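Pyrrolysyl-tRNA synthetase (Desulfitobacterium hafniense, PDB 3DSQ) probably uses ATP to attach pyrrolysine to its cognate tRNA, working as a homodimeric class II aminoacyl-tRNA synthetase. Local coordinates at residues P149-R160 with N170-G181. Residues are numbered along the deposited sequence; the frame is centred on the assembly and turned at random.
Sequences PIRIFEIGTCYR and NEFTMLNLTELG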
ATOM      1  N   PRO B 149     -17.568 -11.497 -19.141  1.00 42.18           N
ATOM      2  CA  PRO B 149     -17.205 -11.355 -17.724  1.00 41.34           C
ATOM      3  C   PRO B 149     -16.139 -10.281 -17.471  1.00 41.15           C
ATOM      4  O   PRO B 149     -15.194 -10.128 -18.248  1.00 41.86           O
ATOM      5  CB  PRO B 149     -16.711 -12.752 -17.361  1.00 42.10           C
ATOM      6  CG  PRO B 149     -16.013 -13.178 -18.627  1.00 42.17           C
ATOM      7  CD  PRO B 149     -16.984 -12.726 -19.713  1.00 41.81           C
ATOM      8  N   ILE B 150     -16.301  -9.543 -16.380  1.00 38.14           N
ATOM      9  CA  ILE B 150     -15.361  -8.492 -16.006  1.00 37.28           C
ATOM     10  C   ILE B 150     -14.456  -8.985 -14.873  1.00 37.24           C
ATOM     11  O   ILE B 150     -14.929  -9.300 -13.782  1.00 37.05           O
ATOM     12  CB  ILE B 150     -16.115  -7.218 -15.549  1.00 36.64           C
ATOM     13  CG1 ILE B 150     -16.775  -6.543 -16.759  1.00 34.72           C
ATOM     14  CG2 ILE B 150     -15.155  -6.261 -14.850  1.00 37.03           C
ATOM     15  CD1 ILE B 150     -17.708  -5.397 -16.399  1.00 33.83           C
ATOM     16  N   ARG B 151     -13.155  -9.048 -15.142  1.00 36.60           N
ATOM     17  CA  ARG B 151     -12.186  -9.520 -14.158  1.00 37.29           C
ATOM     18  C   ARG B 151     -11.434  -8.362 -13.520  1.00 35.30           C
ATOM     19  O   ARG B 151     -10.703  -7.634 -14.191  1.00 33.16           O
ATOM     20  CB  ARG B 151     -11.201 -10.493 -14.817  1.00 37.95           C
ATOM     21  CG  ARG B 151     -11.859 -11.791 -15.215  1.00 41.50           C
ATOM     22  CD  ARG B 151     -10.864 -12.842 -15.683  1.00 42.81           C
ATOM     23  NE  ARG B 151     -11.483 -14.164 -15.622  1.00 44.77           N
ATOM     24  CZ  ARG B 151     -10.903 -15.293 -16.013  1.00 44.50           C
ATOM     25  NH1 ARG B 151      -9.669 -15.283 -16.507  1.00 43.43           N
ATOM     26  NH2 ARG B 151     -11.564 -16.437 -15.902  1.00 44.74           N
ATOM     27  N   ILE B 152     -11.615  -8.211 -12.212  1.00 34.32           N
ATOM     28  CA  ILE B 152     -10.987  -7.131 -11.464  1.00 34.41           C
ATOM     29  C   ILE B 152     -10.393  -7.595 -10.126  1.00 31.34           C
ATOM     30  O   ILE B 152     -10.922  -8.498  -9.487  1.00 32.56           O
ATOM     31  CB  ILE B 152     -12.034  -6.028 -11.193  1.00 35.83           C
ATOM     32  CG1 ILE B 152     -12.404  -5.340 -12.506  1.00 35.99           C
ATOM     33  CG2 ILE B 152     -11.525  -5.046 -10.164  1.00 38.12           C
ATOM     34  CD1 ILE B 152     -11.335  -4.462 -13.070  1.00 36.81           C
ATOM     35  N   PHE B 153      -9.291  -6.981  -9.708  1.00 28.88           N
ATOM     36  CA  PHE B 153      -8.693  -7.326  -8.424  1.00 27.26           C
ATOM     37  C   PHE B 153      -7.933  -6.150  -7.851  1.00 26.19           C
ATOM     38  O   PHE B 153      -7.578  -5.226  -8.575  1.00 25.08           O
ATOM     39  CB  PHE B 153      -7.742  -8.527  -8.536  1.00 26.48           C
ATOM     40  CG  PHE B 153      -6.395  -8.197  -9.118  1.00 28.47           C
ATOM     41  CD1 PHE B 153      -6.224  -8.071 -10.489  1.00 27.09           C
ATOM     42  CD2 PHE B 153      -5.282  -8.053  -8.286  1.00 27.76           C
ATOM     43  CE1 PHE B 153      -4.965  -7.812 -11.029  1.00 26.86           C
ATOM     44  CE2 PHE B 153      -4.020  -7.794  -8.811  1.00 25.77           C
ATOM     45  CZ  PHE B 153      -3.859  -7.673 -10.186  1.00 27.43           C
ATOM     46  N   GLU B 154      -7.723  -6.182  -6.537  1.00 26.24           N
ATOM     47  CA  GLU B 154      -6.964  -5.149  -5.844  1.00 23.24           C
ATOM     48  C   GLU B 154      -6.163  -5.796  -4.724  1.00 19.40           C
ATOM     49  O   GLU B 154      -6.598  -6.756  -4.095  1.00 19.38           O
ATOM     50  CB  GLU B 154      -7.879  -4.042  -5.263  1.00 25.13           C
ATOM     51  CG  GLU B 154      -7.082  -2.909  -4.550  1.00 23.58           C
ATOM     52  CD  GLU B 154      -7.922  -1.678  -4.160  1.00 26.14           C
ATOM     53  OE1 GLU B 154      -7.338  -0.698  -3.635  1.00 22.72           O
ATOM     54  OE2 GLU B 154      -9.151  -1.681  -4.381  1.00 24.53           O
ATOM     55  N   ILE B 155      -4.967  -5.277  -4.507  1.00 20.74           N
ATOM     56  CA  ILE B 155      -4.083  -5.754  -3.455  1.00 21.85           C
ATOM     57  C   ILE B 155      -3.878  -4.494  -2.628  1.00 22.66           C
ATOM     58  O   ILE B 155      -3.375  -3.507  -3.141  1.00 22.74           O
ATOM     59  CB  ILE B 155      -2.712  -6.184  -4.006  1.00 21.57           C
ATOM     60  CG1 ILE B 155      -2.866  -7.395  -4.940  1.00 24.46           C
ATOM     61  CG2 ILE B 155      -1.777  -6.501  -2.843  1.00 22.50           C
ATOM     62  CD1 ILE B 155      -1.536  -7.915  -5.513  1.00 22.89           C
ATOM     63  N   GLY B 156      -4.280  -4.501  -1.365  1.00 22.12           N
ATOM     64  CA  GLY B 156      -4.095  -3.288  -0.598  1.00 23.55           C
ATOM     65  C   GLY B 156      -4.410  -3.363   0.878  1.00 22.58           C
ATOM     66  O   GLY B 156      -5.115  -4.246   1.354  1.00 24.78           O
ATOM     67  N   THR B 157      -3.887  -2.386   1.591  1.00 22.24           N
ATOM     68  CA  THR B 157      -4.036  -2.301   3.026  1.00 23.32           C
ATOM     69  C   THR B 157      -5.479  -2.156   3.481  1.00 21.42           C
ATOM     70  O   THR B 157      -6.234  -1.364   2.932  1.00 19.15           O
ATOM     71  CB  THR B 157      -3.213  -1.121   3.570  1.00 22.98           C
ATOM     72  OG1 THR B 157      -1.869  -1.232   3.081  1.00 25.53           O
ATOM     73  CG2 THR B 157      -3.190  -1.129   5.108  1.00 20.94           C
ATOM     74  N   CYS B 158      -5.834  -2.971   4.469  1.00 22.18           N
ATOM     75  CA  CYS B 158      -7.146  -2.961   5.094  1.00 24.00           C
ATOM     76  C   CYS B 158      -6.849  -2.871   6.583  1.00 23.09           C
ATOM     77  O   CYS B 158      -5.735  -3.167   7.013  1.00 19.79           O
ATOM     78  CB  CYS B 158      -7.946  -4.226   4.755  1.00 23.11           C
ATOM     79  SG  CYS B 158      -8.595  -4.202   3.054  1.00 25.13           S
ATOM     80  N   TYR B 159      -7.841  -2.445   7.358  1.00 22.93           N
ATOM     81  CA  TYR B 159      -7.653  -2.241   8.780  1.00 25.77           C
ATOM     82  C   TYR B 159      -8.813  -2.740   9.636  1.00 26.89           C
ATOM     83  O   TYR B 159      -9.978  -2.535   9.304  1.00 25.76           O
ATOM     84  CB  TYR B 159      -7.486  -0.750   9.066  1.00 25.48           C
ATOM     85  CG  TYR B 159      -6.482  -0.020   8.208  1.00 25.75           C
ATOM     86  CD1 TYR B 159      -6.751   0.271   6.865  1.00 23.53           C
ATOM     87  CD2 TYR B 159      -5.279   0.430   8.754  1.00 24.67           C
ATOM     88  CE1 TYR B 159      -5.846   0.998   6.094  1.00 23.59           C
ATOM     89  CE2 TYR B 159      -4.369   1.154   7.995  1.00 23.37           C
ATOM     90  CZ  TYR B 159      -4.655   1.440   6.672  1.00 24.81           C
ATOM     91  OH  TYR B 159      -3.777   2.217   5.953  1.00 23.92           O
ATOM     92  N   ARG B 160      -8.476  -3.367  10.754  1.00 28.96           N
ATOM     93  CA  ARG B 160      -9.474  -3.874  11.694  1.00 32.89           C
ATOM     94  C   ARG B 160      -8.932  -3.709  13.106  1.00 33.26           C
ATOM     95  O   ARG B 160      -7.758  -3.986  13.358  1.00 32.28           O
ATOM     96  CB  ARG B 160      -9.772  -5.349  11.427  1.00 33.93           C
ATOM     97  CG  ARG B 160     -10.598  -5.608  10.178  1.00 37.68           C
ATOM     98  CD  ARG B 160     -10.713  -7.104   9.898  1.00 42.71           C
ATOM     99  NE  ARG B 160     -11.561  -7.400   8.743  1.00 47.88           N
ATOM    100  CZ  ARG B 160     -12.891  -7.333   8.747  1.00 49.36           C
ATOM    101  NH1 ARG B 160     -13.537  -6.977   9.854  1.00 51.95           N
ATOM    102  NH2 ARG B 160     -13.577  -7.623   7.647  1.00 48.69           N
ATOM    103  N   ASN B 170      -3.477  -4.740  12.935  1.00 26.41           N
ATOM    104  CA  ASN B 170      -4.401  -3.626  12.739  1.00 25.83           C
ATOM    105  C   ASN B 170      -4.342  -3.234  11.275  1.00 26.00           C
ATOM    106  O   ASN B 170      -5.336  -2.811  10.704  1.00 25.95           O
ATOM    107  CB  ASN B 170      -4.019  -2.411  13.592  1.00 25.49           C
ATOM    108  CG  ASN B 170      -4.267  -2.634  15.070  1.00 26.93           C
ATOM    109  OD1 ASN B 170      -5.249  -3.265  15.462  1.00 25.96           O
ATOM    110  ND2 ASN B 170      -3.380  -2.110  15.897  1.00 27.25           N
ATOM    111  N   GLU B 171      -3.158  -3.363  10.683  1.00 24.79           N
ATOM    112  CA  GLU B 171      -2.946  -3.042   9.268  1.00 24.95           C
ATOM    113  C   GLU B 171      -2.583  -4.341   8.562  1.00 23.03           C
ATOM    114  O   GLU B 171      -1.605  -4.971   8.915  1.00 19.99           O
ATOM    115  CB  GLU B 171      -1.770  -2.071   9.089  1.00 27.29           C
ATOM    116  CG  GLU B 171      -1.915  -0.747   9.785  1.00 30.09           C
ATOM    117  CD  GLU B 171      -0.826   0.230   9.402  1.00 26.78           C
ATOM    118  OE1 GLU B 171      -0.620   0.449   8.190  1.00 25.82           O
ATOM    119  OE2 GLU B 171      -0.186   0.790  10.315  1.00 27.64           O
ATOM    120  N   PHE B 172      -3.364  -4.735   7.568  1.00 22.91           N
ATOM    121  CA  PHE B 172      -3.071  -5.956   6.847  1.00 22.40           C
ATOM    122  C   PHE B 172      -3.293  -5.755   5.346  1.00 23.37           C
ATOM    123  O   PHE B 172      -3.990  -4.829   4.916  1.00 22.69           O
ATOM    124  CB  PHE B 172      -3.886  -7.134   7.420  1.00 20.02           C
ATOM    125  CG  PHE B 172      -5.387  -6.905   7.463  1.00 20.26           C
ATOM    126  CD1 PHE B 172      -6.200  -7.351   6.428  1.00 20.07           C
ATOM    127  CD2 PHE B 172      -5.984  -6.259   8.553  1.00 21.08           C
ATOM    128  CE1 PHE B 172      -7.589  -7.167   6.461  1.00 23.51           C
ATOM    129  CE2 PHE B 172      -7.382  -6.064   8.603  1.00 15.95           C
ATOM    130  CZ  PHE B 172      -8.184  -6.516   7.564  1.00 21.01           C
ATOM    131  N   THR B 173      -2.658  -6.606   4.552  1.00 23.16           N
ATOM    132  CA  THR B 173      -2.752  -6.506   3.107  1.00 18.86           C
ATOM    133  C   THR B 173      -3.672  -7.587   2.580  1.00 20.85           C
ATOM    134  O   THR B 173      -3.487  -8.772   2.862  1.00 23.14           O
ATOM    135  CB  THR B 173      -1.362  -6.665   2.451  1.00 20.55           C
ATOM    136  OG1 THR B 173      -0.396  -5.885   3.175  1.00 19.95           O
ATOM    137  CG2 THR B 173      -1.394  -6.190   0.992  1.00 17.96           C
ATOM    138  N   MET B 174      -4.666  -7.166   1.812  1.00 21.24           N
ATOM    139  CA  MET B 174      -5.630  -8.075   1.223  1.00 24.39           C
ATOM    140  C   MET B 174      -5.500  -8.080  -0.283  1.00 23.71           C
ATOM    141  O   MET B 174      -5.231  -7.046  -0.899  1.00 21.37           O
ATOM    142  CB  MET B 174      -7.072  -7.658   1.553  1.00 24.12           C
ATOM    143  CG  MET B 174      -7.504  -7.915   2.982  1.00 30.28           C
ATOM    144  SD  MET B 174      -7.494  -9.667   3.408  1.00 32.75           S
ATOM    145  CE  MET B 174      -6.050  -9.707   4.355  1.00 36.43           C
ATOM    146  N   LEU B 175      -5.672  -9.270  -0.847  1.00 26.19           N
ATOM    147  CA  LEU B 175      -5.680  -9.476  -2.282  1.00 28.05           C
ATOM    148  C   LEU B 175      -7.114  -9.943  -2.458  1.00 27.60           C
ATOM    149  O   LEU B 175      -7.557 -10.853  -1.767  1.00 30.01           O
ATOM    150  CB  LEU B 175      -4.734 -10.602  -2.713  1.00 29.14           C
ATOM    151  CG  LEU B 175      -5.137 -11.307  -4.028  1.00 30.47           C
ATOM    152  CD1 LEU B 175      -5.185 -10.310  -5.173  1.00 28.79           C
ATOM    153  CD2 LEU B 175      -4.160 -12.437  -4.344  1.00 32.24           C
ATOM    154  N   ASN B 176      -7.857  -9.306  -3.343  1.00 28.76           N
ATOM    155  CA  ASN B 176      -9.225  -9.729  -3.554  1.00 31.13           C
ATOM    156  C   ASN B 176      -9.434  -9.743  -5.045  1.00 30.21           C
ATOM    157  O   ASN B 176      -9.452  -8.692  -5.665  1.00 30.00           O
ATOM    158  CB  ASN B 176     -10.211  -8.753  -2.905  1.00 32.04           C
ATOM    159  CG  ASN B 176     -11.623  -9.304  -2.846  1.00 36.58           C
ATOM    160  OD1 ASN B 176     -12.093  -9.956  -3.783  1.00 36.26           O
ATOM    161  ND2 ASN B 176     -12.314  -9.035  -1.746  1.00 37.99           N
ATOM    162  N   LEU B 177      -9.558 -10.933  -5.627  1.00 30.30           N
ATOM    163  CA  LEU B 177      -9.782 -11.015  -7.061  1.00 29.61           C
ATOM    164  C   LEU B 177     -11.207 -11.445  -7.328  1.00 26.74           C
ATOM    165  O   LEU B 177     -11.794 -12.215  -6.575  1.00 26.22           O
ATOM    166  CB  LEU B 177      -8.776 -11.953  -7.742  1.00 31.96           C
ATOM    167  CG  LEU B 177      -8.449 -13.370  -7.280  1.00 33.69           C
ATOM    168  CD1 LEU B 177      -9.688 -14.120  -6.868  1.00 37.37           C
ATOM    169  CD2 LEU B 177      -7.751 -14.074  -8.450  1.00 34.07           C
ATOM    170  N   THR B 178     -11.762 -10.940  -8.417  1.00 26.25           N
ATOM    171  CA  THR B 178     -13.149 -11.224  -8.729  1.00 27.69           C
ATOM    172  C   THR B 178     -13.420 -11.293 -10.208  1.00 27.90           C
ATOM    173  O   THR B 178     -12.638 -10.820 -11.022  1.00 28.74           O
ATOM    174  CB  THR B 178     -14.053 -10.105  -8.201  1.00 26.58           C
ATOM    175  OG1 THR B 178     -13.802  -8.919  -8.969  1.00 27.04           O
ATOM    176  CG2 THR B 178     -13.749  -9.805  -6.732  1.00 25.72           C
ATOM    177  N   GLU B 179     -14.560 -11.886 -10.534  1.00 31.33           N
ATOM    178  CA  GLU B 179     -15.021 -11.983 -11.904  1.00 33.96           C
ATOM    179  C   GLU B 179     -16.516 -11.737 -11.828  1.00 33.19           C
ATOM    180  O   GLU B 179     -17.220 -12.395 -11.070  1.00 33.47           O
ATOM    181  CB  GLU B 179     -14.752 -13.364 -12.517  1.00 33.60           C
ATOM    182  CG  GLU B 179     -15.189 -13.444 -13.979  1.00 35.31           C
ATOM    183  CD  GLU B 179     -14.857 -14.774 -14.638  1.00 36.49           C
ATOM    184  OE1 GLU B 179     -15.505 -15.784 -14.303  1.00 37.23           O
ATOM    185  OE2 GLU B 179     -13.942 -14.805 -15.491  1.00 38.39           O
ATOM    186  N   LEU B 180     -16.975 -10.754 -12.588  1.00 34.67           N
ATOM    187  CA  LEU B 180     -18.385 -10.401 -12.646  1.00 35.46           C
ATOM    188  C   LEU B 180     -18.922 -10.915 -13.974  1.00 35.57           C
ATOM    189  O   LEU B 180     -18.405 -10.559 -15.032  1.00 34.00           O
ATOM    190  CB  LEU B 180     -18.555  -8.885 -12.591  1.00 36.25           C
ATOM    191  CG  LEU B 180     -19.960  -8.333 -12.844  1.00 36.17           C
ATOM    192  CD1 LEU B 180     -20.862  -8.611 -11.645  1.00 35.30           C
ATOM    193  CD2 LEU B 180     -19.860  -6.839 -13.092  1.00 36.66           C
ATOM    194  N   GLY B 181     -19.955 -11.749 -13.912  1.00 35.80           N
ATOM    195  CA  GLY B 181     -20.537 -12.291 -15.125  1.00 37.07           C
ATOM    196  C   GLY B 181     -20.176 -13.752 -15.317  1.00 39.10           C
ATOM    197  O   GLY B 181     -20.295 -14.292 -16.417  1.00 39.19           O
TER
HETATM  198  O   HOH W   1      -0.305  -3.156   2.365  1.00 42.32           O
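Ile152 and Thr178 face each other in the antiparallel beta hairpin that strands 150-159 and 171-180 form in the class II synthetase core sheet, and show how a ladder settles its backbone polar groups while each face takes its own partners. Every even-numbered residue from Ile150 to Cys158 sits in a hydrogen-bonded pair, giving and receiving one backbone bond, and Arg160 N adds a last one to Asn170 O. The intervening residues of strand 150-159 turn their backbone groups outward, where Arg151 and Phe153 bond to Val90 and Thr157 O takes Arg128. One carbonyl does double duty: Ile152 O accepts Thr178 N at 2.8 Å, nearly along the C=O axis, and Thr178 OG1 at 3.0 Å from a tilted direction. With OG1 set between backbone N and carbonyl carbon (chi1 69°), the hydroxyl reaches back across the ladder, and Trp139 is its second partner.

On the face carrying Leu175 and Leu177, which helices 72-85 and 187-201 cover, Arg151 and Glu179 run side by side. In their salt bridge Arg151 NE meets the anti side of Glu179 OE2, 34° out of the carboxylate plane, and NH2 adds a weak bond to that oxygen; Glu179 OE1 is held by Arg190 and Thr182, so both carboxylate oxygens are engaged. Farther along, Leu175 CD1 touches both Ile155 CG1 and Phe153 CD2 from one side. One water links Thr157 OG1 at 2.6 Å to Thr173 OG1, donating to the latter at 2.8 Å; Glu258 also bonds Thr173 OG1. Near the dimer interface, Glu171 lies alongside the Tyr159 ring, and both polar ends bond to Thr96 of the second subunit.

On the opposite face, Cys158 CB sits over one face of the Phe172 ring, 3.4 Å from CE1, while Arg160 CG lies at the ring edge, in its plane, 3.6 Å from Phe172 CE2.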